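Local coordinates for protein hydrolase, isochorismatase family (Pseudomonas putida, PDB 4L07) that acts as a maleamate amidase of the isochorismatase-like hydrolases, probably splitting the amide of maleamate to give maleate and ammonia, at residues A[5-10]-A[182-187]; A[55-60]-A[202-207]; A[74-79]-A[115-120]; A[89-92]-A[97-100]; A[99-102]-A[106-109]. All coordinates share one frame; numbering follows the deposited sequence.

Interaction 1 (A[5-10]-A[182-187]); sequences EVYDAA and SLYDIQ
Y7 and Y184 meet in an edge-to-face aromatic pair that ties the N-terminal helix 3-9 to helix 176-189 on the body of the alpha/beta domain, which is built on a parallel sheet. The tight part of the contact lies where the edge of the Y184 ring is turned to the face of Y7. The ring centroids are 5.4 Å apart and the planes stand at 63°. Leading that edge is the phenol oxygen: Y184 OH lies above the centre of the Y7 ring, 3.5 Å from Y7 CD2, with ring carbon CE2 following behind it. With its CG anti to the backbone N (chi1 176°), the Y184 ring leaves helix 176-189 in the direction of the other helix and bridges a wide gap, since the nearest CA atoms, those of Y7 and D185, are 10.5 Å apart. Tyrosine suits both places because each ring gives a broad apolar surface and carries a polar tip. Y184 OH also makes a weak hydrogen bond to Q3 NE2, and P178 of the second subunit packs on Y7, placing this contact at the subunit interface. The looser part is water-mediated. One water lies at the edge of the Y7 ring, in its plane, 2.6 Å from Y7 OH. D185, whose OD2 is salt-bridged to R151, receives a hydrogen bond of 2.7 Å from that water at OD1.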
# COMPACT_ATOMS: atom_id res chain seq x y z
N GLU A 5 -25.72 7.21 23.34
CA GLU A 5 -24.99 8.19 24.15
C GLU A 5 -23.49 7.92 24.16
O GLU A 5 -22.68 8.86 24.10
CB GLU A 5 -25.55 8.25 25.57
CG GLU A 5 -26.93 8.92 25.63
CD GLU A 5 -27.71 8.64 26.91
OE1 GLU A 5 -27.38 7.68 27.65
OE2 GLU A 5 -28.68 9.38 27.16
N VAL A 6 -23.12 6.64 24.22
CA VAL A 6 -21.70 6.25 24.20
C VAL A 6 -21.03 6.68 22.89
O VAL A 6 -19.97 7.30 22.90
CB VAL A 6 -21.51 4.73 24.41
CG1 VAL A 6 -20.07 4.31 24.11
CG2 VAL A 6 -21.89 4.33 25.83
N TYR A 7 -21.66 6.35 21.77
CA TYR A 7 -21.11 6.69 20.45
C TYR A 7 -21.06 8.21 20.23
O TYR A 7 -20.08 8.74 19.71
CB TYR A 7 -21.89 5.97 19.34
CG TYR A 7 -21.37 4.58 19.04
CD1 TYR A 7 -20.68 4.31 17.86
CD2 TYR A 7 -21.57 3.53 19.94
CE1 TYR A 7 -20.19 3.04 17.58
CE2 TYR A 7 -21.09 2.25 19.68
CZ TYR A 7 -20.40 2.02 18.50
OH TYR A 7 -19.93 0.75 18.24
N ASP A 8 -22.11 8.91 20.67
CA ASP A 8 -22.13 10.37 20.58
C ASP A 8 -20.98 11.01 21.38
O ASP A 8 -20.26 11.86 20.85
CB ASP A 8 -23.48 10.94 21.04
CG ASP A 8 -23.56 12.45 20.90
OD1 ASP A 8 -23.29 12.97 19.79
OD2 ASP A 8 -23.88 13.12 21.90
N ALA A 9 -20.81 10.60 22.63
CA ALA A 9 -19.74 11.16 23.46
C ALA A 9 -18.35 10.82 22.91
O ALA A 9 -17.41 11.59 23.09
CB ALA A 9 -19.87 10.69 24.90
N ALA A 10 -18.23 9.67 22.23
CA ALA A 10 -16.97 9.23 21.62
C ALA A 10 -16.65 9.98 20.33
O ALA A 10 -15.58 9.78 19.73
CB ALA A 10 -16.98 7.72 21.38
N SER A 182 -23.03 -3.51 9.22
CA SER A 182 -22.01 -2.73 8.51
C SER A 182 -22.46 -1.31 8.21
O SER A 182 -21.67 -0.38 8.31
CB SER A 182 -21.52 -3.44 7.24
OG SER A 182 -20.39 -4.25 7.57
N LEU A 183 -23.73 -1.13 7.86
CA LEU A 183 -24.25 0.22 7.62
C LEU A 183 -24.20 1.05 8.89
O LEU A 183 -23.92 2.25 8.83
CB LEU A 183 -25.68 0.19 7.06
CG LEU A 183 -25.81 -0.32 5.62
CD1 LEU A 183 -27.27 -0.32 5.21
CD2 LEU A 183 -24.97 0.50 4.64
N TYR A 184 -24.43 0.41 10.03
CA TYR A 184 -24.31 1.11 11.32
C TYR A 184 -22.87 1.57 11.55
O TYR A 184 -22.63 2.75 11.83
CB TYR A 184 -24.79 0.23 12.48
CG TYR A 184 -24.58 0.89 13.83
CD1 TYR A 184 -25.44 1.89 14.28
CD2 TYR A 184 -23.51 0.52 14.65
CE1 TYR A 184 -25.25 2.51 15.50
CE2 TYR A 184 -23.31 1.13 15.88
CZ TYR A 184 -24.18 2.12 16.30
OH TYR A 184 -24.01 2.73 17.52
N ASP A 185 -21.92 0.64 11.43
CA ASP A 185 -20.51 0.97 11.63
C ASP A 185 -20.04 2.07 10.68
O ASP A 185 -19.28 2.95 11.08
CB ASP A 185 -19.62 -0.26 11.46
CG ASP A 185 -19.76 -1.27 12.60
OD1 ASP A 185 -20.38 -0.97 13.66
OD2 ASP A 185 -19.21 -2.37 12.43
N ILE A 186 -20.47 1.99 9.42
CA ILE A 186 -20.12 3.00 8.43
C ILE A 186 -20.65 4.38 8.84
O ILE A 186 -19.88 5.33 8.94
CB ILE A 186 -20.58 2.61 7.00
CG1 ILE A 186 -19.76 1.42 6.50
CG2 ILE A 186 -20.45 3.79 6.05
CD1 ILE A 186 -20.41 0.66 5.34
N GLN A 187 -21.95 4.47 9.13
CA GLN A 187 -22.57 5.73 9.55
C GLN A 187 -21.88 6.35 10.78
O GLN A 187 -21.71 7.57 10.86
CB GLN A 187 -24.07 5.53 9.81
CG GLN A 187 -24.83 6.79 10.25
CD GLN A 187 -24.71 7.95 9.27
OE1 GLN A 187 -24.70 7.76 8.05
NE2 GLN A 187 -24.64 9.17 9.80
O HOH W 1 -19.13 0.05 15.82

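Interaction 2 (A[55-60]-A[202-207])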
# COMPACT_ATOMS: atom_id res chain seq x y z
N CYS A 55 -24.69 5.76 -11.91
CA CYS A 55 -23.58 5.68 -12.86
C CYS A 55 -23.90 6.41 -14.17
O CYS A 55 -23.05 7.14 -14.69
CB CYS A 55 -23.22 4.22 -13.14
SG CYS A 55 -22.43 3.37 -11.75
N ASP A 56 -25.11 6.22 -14.69
CA ASP A 56 -25.54 6.93 -15.90
C ASP A 56 -25.45 8.45 -15.76
O ASP A 56 -24.98 9.13 -16.68
CB ASP A 56 -26.95 6.51 -16.34
CG ASP A 56 -26.99 5.12 -16.94
OD1 ASP A 56 -25.92 4.49 -17.09
OD2 ASP A 56 -28.10 4.64 -17.28
N LEU A 57 -25.89 8.97 -14.62
CA LEU A 57 -25.80 10.40 -14.35
C LEU A 57 -24.34 10.85 -14.22
O LEU A 57 -23.91 11.79 -14.89
CB LEU A 57 -26.56 10.77 -13.07
CG LEU A 57 -27.32 12.10 -12.92
CD1 LEU A 57 -27.27 12.58 -11.47
CD2 LEU A 57 -26.89 13.22 -13.86
N ALA A 58 -23.58 10.17 -13.36
CA ALA A 58 -22.17 10.52 -13.13
C ALA A 58 -21.36 10.50 -14.43
O ALA A 58 -20.59 11.43 -14.70
CB ALA A 58 -21.55 9.59 -12.10
N ARG A 59 -21.54 9.44 -15.21
CA ARG A 59 -20.82 9.28 -16.48
C ARG A 59 -21.12 10.44 -17.43
O ARG A 59 -20.20 11.01 -18.02
CB ARG A 59 -21.19 7.95 -17.13
CG ARG A 59 -20.16 7.43 -18.13
CD ARG A 59 -20.68 6.24 -18.92
NE ARG A 59 -20.75 5.02 -18.12
CZ ARG A 59 -21.87 4.52 -17.58
NH1 ARG A 59 -23.03 5.15 -17.75
NH2 ARG A 59 -21.82 3.40 -16.88
N ALA A 60 -22.40 10.78 -17.56
CA ALA A 60 -22.84 11.89 -18.40
C ALA A 60 -22.27 13.23 -17.94
O ALA A 60 -22.00 14.11 -18.76
CB ALA A 60 -24.36 11.93 -18.47
N TRP A 202 -27.74 15.30 -5.45
CA TRP A 202 -26.42 15.85 -5.11
C TRP A 202 -25.50 15.97 -6.30
O TRP A 202 -24.84 17.00 -6.46
CB TRP A 202 -25.77 15.04 -3.99
CG TRP A 202 -24.36 15.47 -3.70
CD1 TRP A 202 -23.93 16.68 -3.15
CD2 TRP A 202 -23.12 14.72 -3.96
NE1 TRP A 202 -22.56 16.72 -3.06
CE2 TRP A 202 -22.02 15.58 -3.53
CE3 TRP A 202 -22.83 13.46 -4.49
CZ2 TRP A 202 -20.69 15.18 -3.63
CZ3 TRP A 202 -21.50 13.07 -4.59
CH2 TRP A 202 -20.45 13.91 -4.16
N LEU A 203 -25.45 14.94 -7.15
CA LEU A 203 -24.60 14.98 -8.35
C LEU A 203 -25.02 16.11 -9.30
O LEU A 203 -24.16 16.82 -9.83
CB LEU A 203 -24.58 13.63 -9.07
CG LEU A 203 -23.93 12.44 -8.34
CD1 LEU A 203 -24.21 11.13 -9.07
CD2 LEU A 203 -22.44 12.65 -8.15
N ARG A 204 -26.32 16.27 -9.49
CA ARG A 204 -26.86 17.37 -10.31
C ARG A 204 -26.46 18.73 -9.73
O ARG A 204 -26.11 19.65 -10.47
CB ARG A 204 -28.38 17.28 -10.45
CG ARG A 204 -28.83 16.09 -11.28
CD ARG A 204 -30.31 16.18 -11.66
NE ARG A 204 -30.71 15.02 -12.46
CZ ARG A 204 -30.55 14.91 -13.78
NH1 ARG A 204 -29.99 15.89 -14.48
NH2 ARG A 204 -30.96 13.82 -14.40
N SER A 205 -26.51 18.82 -8.40
CA SER A 205 -26.14 20.04 -7.69
C SER A 205 -24.66 20.42 -7.89
O SER A 205 -24.36 21.59 -8.16
CB SER A 205 -26.48 19.93 -6.21
OG SER A 205 -26.28 21.17 -5.56
N VAL A 206 -23.74 19.47 -7.76
CA VAL A 206 -22.32 19.79 -7.96
C VAL A 206 -21.97 20.14 -9.40
O VAL A 206 -21.13 21.01 -9.64
CB VAL A 206 -21.32 18.78 -7.30
CG1 VAL A 206 -22.02 17.74 -6.45
CG2 VAL A 206 -20.35 18.17 -8.32
N ALA A 207 -22.64 19.51 -10.36
CA ALA A 207 -22.47 19.86 -11.77
C ALA A 207 -22.99 21.28 -12.06
O ALA A 207 -22.39 22.01 -12.85
CB ALA A 207 -23.17 18.85 -12.67
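L57 reaches from helix 45-60 into the angle between L203 and R204, and its two methyls take separate jobs. CD1 is 3.8 Å from L203 CB and equally close to R204 CG, while CD2 lies over one face of the R204 guanidinium, 4.0 Å from CZ. To do this L57 adopts torsions away from the staggered values (chi1 -145°, chi2 -147°). R204 has CG anti to its carbonyl carbon and a chain extended from CG to NE; its side chain crosses that of L57 at about a right angle, and its guanidinium turns a face to L57 CD2. L203 and L57 run past each other in opposite directions, and L203 CD1 comes to 4.3 Å from A58 CB. The two helices are nearly parallel, at 9° with axes 10.3 Å apart, as suits neighbouring helices on one face of the parallel sheet of an alpha/beta fold. A58 rests on I24 and V65, where a small residue fits closely against the strands. Cutting L57 back to an alanine would probably open a gap beside L203 and leave the R204 guanidinium without its apolar support, free to swing. On the far side of helix 45-60, R59 NH1 forms a 3.0 Å salt bridge with D56 OD1, and R59 NH2 pairs with D111.

Interaction 3 (A[74-79]-A[115-120])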
# COMPACT_ATOMS: atom_id res chain seq x y z
N PRO A 74 -5.45 -19.45 -11.77
CA PRO A 74 -5.40 -20.70 -11.00
C PRO A 74 -4.21 -20.79 -10.03
O PRO A 74 -4.38 -21.25 -8.90
CB PRO A 74 -5.27 -21.77 -12.09
CG PRO A 74 -5.99 -21.17 -13.25
CD PRO A 74 -5.70 -19.70 -13.20
N GLY A 75 -3.04 -20.33 -10.46
CA GLY A 75 -1.83 -20.39 -9.63
C GLY A 75 -1.87 -19.51 -8.39
O GLY A 75 -1.10 -19.72 -7.45
N GLU A 76 -2.75 -18.51 -8.39
CA GLU A 76 -2.88 -17.60 -7.25
C GLU A 76 -3.66 -18.22 -6.09
O GLU A 76 -3.44 -17.85 -4.93
CB GLU A 76 -3.55 -16.29 -7.67
CG GLU A 76 -2.68 -15.38 -8.52
CD GLU A 76 -3.40 -14.12 -8.96
OE1 GLU A 76 -2.80 -13.03 -8.86
OE2 GLU A 76 -4.57 -14.20 -9.41
N ILE A 77 -4.56 -19.15 -6.40
CA ILE A 77 -5.47 -19.74 -5.40
C ILE A 77 -4.74 -20.27 -4.14
O ILE A 77 -5.08 -19.87 -3.02
CB ILE A 77 -6.41 -20.81 -6.01
CG1 ILE A 77 -7.15 -20.28 -7.26
CG2 ILE A 77 -7.39 -21.35 -4.97
CD1 ILE A 77 -8.22 -19.24 -7.00
N PRO A 78 -3.71 -21.13 -4.32
CA PRO A 78 -3.02 -21.63 -3.12
C PRO A 78 -2.14 -20.59 -2.41
O PRO A 78 -1.70 -20.84 -1.28
CB PRO A 78 -2.17 -22.79 -3.65
CG PRO A 78 -1.99 -22.50 -5.10
CD PRO A 78 -3.25 -21.81 -5.54
N MET A 79 -1.89 -19.45 -3.05
CA MET A 79 -1.01 -18.43 -2.50
C MET A 79 -1.70 -17.46 -1.54
O MET A 79 -1.02 -16.80 -0.75
CB MET A 79 -0.37 -17.62 -3.63
CG MET A 79 0.36 -18.45 -4.67
SD MET A 79 1.33 -17.37 -5.73
CE MET A 79 2.11 -18.58 -6.81
N VAL A 115 -9.34 -5.04 -11.37
CA VAL A 115 -9.34 -6.41 -10.86
C VAL A 115 -8.58 -6.43 -9.54
O VAL A 115 -7.50 -5.85 -9.43
CB VAL A 115 -8.72 -7.42 -11.86
CG1 VAL A 115 -8.70 -8.83 -11.27
CG2 VAL A 115 -9.48 -7.42 -13.17
N LYS A 116 -9.18 -7.07 -8.54
CA LYS A 116 -8.57 -7.17 -7.21
C LYS A 116 -8.63 -8.61 -6.69
O LYS A 116 -9.37 -9.45 -7.23
CB LYS A 116 -9.27 -6.22 -6.23
CG LYS A 116 -10.70 -6.61 -5.92
CD LYS A 116 -11.38 -5.58 -5.05
CE LYS A 116 -12.88 -5.79 -4.99
NZ LYS A 116 -13.28 -6.84 -4.01
N LYS A 117 -7.86 -8.89 -5.64
CA LYS A 117 -7.74 -10.26 -5.12
C LYS A 117 -8.32 -10.43 -3.71
O LYS A 117 -8.44 -11.57 -3.24
CB LYS A 117 -6.27 -10.70 -5.12
CG LYS A 117 -5.52 -10.42 -6.41
CD LYS A 117 -5.94 -11.32 -7.56
CE LYS A 117 -5.37 -10.78 -8.87
NZ LYS A 117 -5.69 -11.66 -10.01
N GLY A 118 -8.67 -9.33 -3.06
CA GLY A 118 -9.24 -9.36 -1.71
C GLY A 118 -10.60 -8.68 -1.63
O GLY A 118 -11.30 -8.53 -2.64
N ALA A 119 -10.97 -8.26 -0.42
CA ALA A 119 -12.25 -7.58 -0.17
C ALA A 119 -12.25 -6.11 -0.59
O ALA A 119 -13.10 -5.67 -1.36
CB ALA A 119 -12.65 -7.73 1.31
N SER A 120 -11.28 -5.34 -0.10
CA SER A 120 -11.23 -3.90 -0.39
C SER A 120 -10.86 -3.61 -1.84
O SER A 120 -9.92 -4.19 -2.38
CB SER A 120 -10.22 -3.20 0.51
OG SER A 120 -10.04 -1.87 0.05
O HOH W 2 -2.75 -11.49 -10.98
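E76 and K117 cross at about a right angle, and the lysine ammonium meets the carboxylate oxygens, OE2 most closely. K117 NZ takes the syn lone pair of E76 OE2, at 2.8 Å, in a salt bridge; its bond to E76 OE1 is weak, at 3.4 Å. A water completes the link, donating to E76 OE1 at 2.6 Å and accepting from K117 NZ. E76 is extended beyond CG (chi2 178°), giving it the length to span the gap, whereas K117 is bent at its second torsion (chi2 -72°), which turns its tail toward the acid. Long, flexible, oppositely charged chains suit backbones whose nearest CA atoms are 9.1 Å apart. Both ends have further partners: E76 OE2 accepts from H73 N, and K117 NZ bonds to A71 O and Y94 OH, so the ammonium is gripped from several directions, while T126 of the third subunit packs on K117. K116 points its amine to D28 and packs on C149, consistent with the Asp-Lys-Cys triad of isochorismatase-like hydrolases. K117 follows the end of strand 112-116, where K116 is hydrogen-bonded to T69 of the neighbouring strand 65-70 and meets helix 146-159 through C149.

Interaction 4 (A[89-92]-A[97-100]); sequences MAAL and RLVE
L92 holds CG anti to its carbonyl carbon (chi1 -63°) and turns again at chi2 (-64°), which brings its CD1 methyl across L98 at about a right angle, 3.6 Å from L98 CB. The meeting point lies in the long irregular connection between helix 82-85 and strand 112-116 of the alpha/beta domain, where a short 3-10 turn at 89-91 doubles back on the chain at 97-100. L98, directed at the other segment, lies against both A91 and L92, and its CD1 approaches A91 CB at 4.4 Å. V99 works through one branch: with CG1 anti to the backbone N (chi1 172°), CG2 lies against the carbonyl group and CB of L92, 4.0 Å from L92 CB. No hydrogen bond crosses this contact; branched aliphatic side chains suit it because they fill the bend without needing polar partners. The backbones are fixed from elsewhere, L92 by hydrogen bonding to Y72, L98 to G32 and E100 to Y31. R97 points elsewhere, forming a salt bridge with D35 and a cation-pi contact with Y31. The apolar patch also meets backbone atoms, for L98 CG lies 3.7 Å from A91 O and V99 CG2 lies 3.5 Å from the carbonyl carbon C of L92.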
# COMPACT_ATOMS: atom_id res chain seq x y z
N MET A 89 -14.78 -18.17 -3.12
CA MET A 89 -14.16 -17.16 -3.98
C MET A 89 -13.22 -17.75 -5.03
O MET A 89 -12.93 -17.11 -6.04
CB MET A 89 -13.42 -16.12 -3.12
CG MET A 89 -14.32 -15.44 -2.10
SD MET A 89 -15.62 -14.45 -2.84
CE MET A 89 -16.50 -13.93 -1.37
N ALA A 90 -12.75 -18.98 -4.80
CA ALA A 90 -11.84 -19.63 -5.75
C ALA A 90 -12.49 -19.91 -7.11
O ALA A 90 -11.79 -20.15 -8.09
CB ALA A 90 -11.27 -20.91 -5.14
N ALA A 91 -13.82 -19.86 -7.15
CA ALA A 91 -14.58 -20.05 -8.40
C ALA A 91 -14.47 -18.86 -9.36
O ALA A 91 -14.80 -18.98 -10.55
CB ALA A 91 -16.04 -20.36 -8.08
N LEU A 92 -13.99 -17.73 -8.85
CA LEU A 92 -13.92 -16.48 -9.60
C LEU A 92 -12.64 -16.41 -10.45
O LEU A 92 -11.72 -15.65 -10.15
CB LEU A 92 -14.04 -15.27 -8.65
CG LEU A 92 -15.34 -15.07 -7.85
CD1 LEU A 92 -16.55 -14.81 -8.74
CD2 LEU A 92 -15.67 -16.20 -6.90
N ARG A 97 -17.54 -16.62 -16.65
CA ARG A 97 -18.67 -15.69 -16.58
C ARG A 97 -18.77 -15.03 -15.20
O ARG A 97 -19.25 -13.91 -15.09
CB ARG A 97 -19.98 -16.41 -16.93
CG ARG A 97 -21.16 -15.47 -17.14
CD ARG A 97 -22.39 -16.22 -17.62
NE ARG A 97 -23.56 -15.35 -17.70
CZ ARG A 97 -24.43 -15.16 -16.71
NH1 ARG A 97 -25.46 -14.34 -16.87
NH2 ARG A 97 -24.26 -15.78 -15.55
N LEU A 98 -18.30 -15.72 -14.16
CA LEU A 98 -18.43 -15.27 -12.77
C LEU A 98 -17.79 -13.90 -12.55
O LEU A 98 -18.27 -13.11 -11.74
CB LEU A 98 -17.80 -16.28 -11.79
CG LEU A 98 -18.16 -17.77 -11.57
CD1 LEU A 98 -18.97 -18.00 -10.29
CD2 LEU A 98 -18.76 -18.47 -12.78
N VAL A 99 -16.71 -13.63 -13.29
CA VAL A 99 -15.91 -12.42 -13.09
C VAL A 99 -16.38 -11.23 -13.93
O VAL A 99 -15.95 -10.09 -13.72
CB VAL A 99 -14.42 -12.74 -13.35
CG1 VAL A 99 -13.57 -11.47 -13.36
CG2 VAL A 99 -13.91 -13.73 -12.31
N GLU A 100 -17.29 -11.50 -14.87
CA GLU A 100 -17.83 -10.46 -15.74
C GLU A 100 -18.81 -9.57 -14.99
O GLU A 100 -19.61 -10.06 -14.19
CB GLU A 100 -18.53 -11.09 -16.95
CG GLU A 100 -17.58 -11.76 -17.93
CD GLU A 100 -16.75 -10.76 -18.72
OE1 GLU A 100 -15.52 -10.96 -18.81
OE2 GLU A 100 -17.32 -9.78 -19.25

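Interaction 5 (A[99-102]-A[106-109])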
# COMPACT_ATOMS: atom_id res chain seq x y z
N VAL A 99 -16.71 -13.63 -13.29
CA VAL A 99 -15.91 -12.42 -13.09
C VAL A 99 -16.38 -11.23 -13.93
O VAL A 99 -15.95 -10.09 -13.72
CB VAL A 99 -14.42 -12.74 -13.35
CG1 VAL A 99 -13.57 -11.47 -13.36
CG2 VAL A 99 -13.91 -13.73 -12.31
N GLU A 100 -17.29 -11.50 -14.87
CA GLU A 100 -17.83 -10.46 -15.74
C GLU A 100 -18.81 -9.57 -14.99
O GLU A 100 -19.61 -10.06 -14.19
CB GLU A 100 -18.53 -11.09 -16.95
CG GLU A 100 -17.58 -11.76 -17.93
CD GLU A 100 -16.75 -10.76 -18.72
OE1 GLU A 100 -15.52 -10.96 -18.81
OE2 GLU A 100 -17.32 -9.78 -19.25
N ILE A 101 -18.75 -8.27 -15.27
CA ILE A 101 -19.63 -7.29 -14.65
C ILE A 101 -21.05 -7.53 -15.17
O ILE A 101 -21.25 -7.69 -16.37
CB ILE A 101 -19.18 -5.84 -14.92
CG1 ILE A 101 -17.73 -5.61 -14.42
CG2 ILE A 101 -20.13 -4.82 -14.30
CD1 ILE A 101 -17.50 -5.93 -12.95
N ASP A 102 -22.01 -7.59 -14.25
CA ASP A 102 -23.41 -7.82 -14.62
C ASP A 102 -23.92 -6.68 -15.51
O ASP A 102 -23.79 -5.51 -15.16
CB ASP A 102 -24.25 -7.97 -13.35
CG ASP A 102 -25.64 -8.53 -13.63
OD1 ASP A 102 -26.24 -8.15 -14.66
OD2 ASP A 102 -26.14 -9.33 -12.81
N GLY A 106 -25.51 -1.54 -16.29
CA GLY A 106 -25.42 -0.63 -17.42
C GLY A 106 -23.99 -0.25 -17.77
O GLY A 106 -23.76 0.75 -18.43
N ILE A 107 -23.02 -1.06 -17.32
CA ILE A 107 -21.61 -0.83 -17.67
C ILE A 107 -21.43 -0.65 -19.18
O ILE A 107 -22.05 -1.37 -19.98
CB ILE A 107 -20.69 -1.96 -17.12
CG1 ILE A 107 -19.21 -1.65 -17.38
CG2 ILE A 107 -21.11 -3.34 -17.65
CD1 ILE A 107 -18.24 -2.60 -16.71
N GLN A 108 -20.60 0.31 -19.56
CA GLN A 108 -20.34 0.63 -20.96
C GLN A 108 -18.88 0.34 -21.28
O GLN A 108 -18.06 0.29 -20.35
CB GLN A 108 -20.65 2.10 -21.23
CG GLN A 108 -22.09 2.49 -20.94
CD GLN A 108 -22.38 3.95 -21.25
OE1 GLN A 108 -21.51 4.68 -21.74
NE2 GLN A 108 -23.60 4.37 -20.97
N PRO A 109 -18.54 0.15 -22.57
CA PRO A 109 -17.17 -0.13 -22.97
C PRO A 109 -16.13 0.85 -22.40
O PRO A 109 -15.00 0.42 -22.12
CB PRO A 109 -17.23 -0.02 -24.50
CG PRO A 109 -18.60 -0.53 -24.82
CD PRO A 109 -19.48 -0.06 -23.70
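The flat carbonyl group of D102 meets I107 with its oxygen, 4.3 Å from I107 CG2, a loose contact with no bond in it. D102 is directed away from the 106-109 segment at CB, and its other flat group, the carboxylate, is engaged elsewhere, OD2 with T34 OG1 and OD1 with A104 N in an Asx turn. What carries the contact is a pair of branched aliphatic chains, I101 and I107, crossing at about a right angle. I107 has CG1 anti to its backbone N (chi1 -175°), which sends CD1 onto the I101 side chain, 3.8 Å from I101 CG2. That same I101 methyl also touches I107 CG2, so the CG2 branch of I101 is met by both CD1 and CG2 of I107. I101 CG1 joins in, 3.8 Å from I107 CD1. Beta-branched residues suit this place because each offers two branches to a narrow region and stiffens the backbone of an irregular chain. A serine in place of I107 would probably leave the I101 CG2 methyl without its cover and open a gap beside F67. T105, in the connecting turn, fastens the two segments through its hydroxyl, which bonds to D102 O and I107 N; next to it, G106 has a positive phi (76°), a backbone shape that favours glycine. Both isoleucines pack on F67 of strand 65-70, I101 also on T69, and D102 contacts M48 of helix 45-60 and Y31 of helix 31-34.

How the interactions relate
All five contacts are partly buried and lie 15 to 20 Å from the centre of the chain, so none is the middle of the domain. Interaction 2 is the one that joins two long helices on the sheet and is purely apolar apart from the arginine face. Interactions 4 and 5 share V99 and E100 and give shape to the same loop with aliphatic packing, and interaction 3 adjoins interaction 4 through I77 and A90 O but is held by charge. Interaction 1 lies at the N-terminal helix and relies on aromatic rings and a water; like interaction 3 it touches the second subunit. Interactions 2 and 5 touch, R59 CD lying 3.3 Å from Q108 OE1.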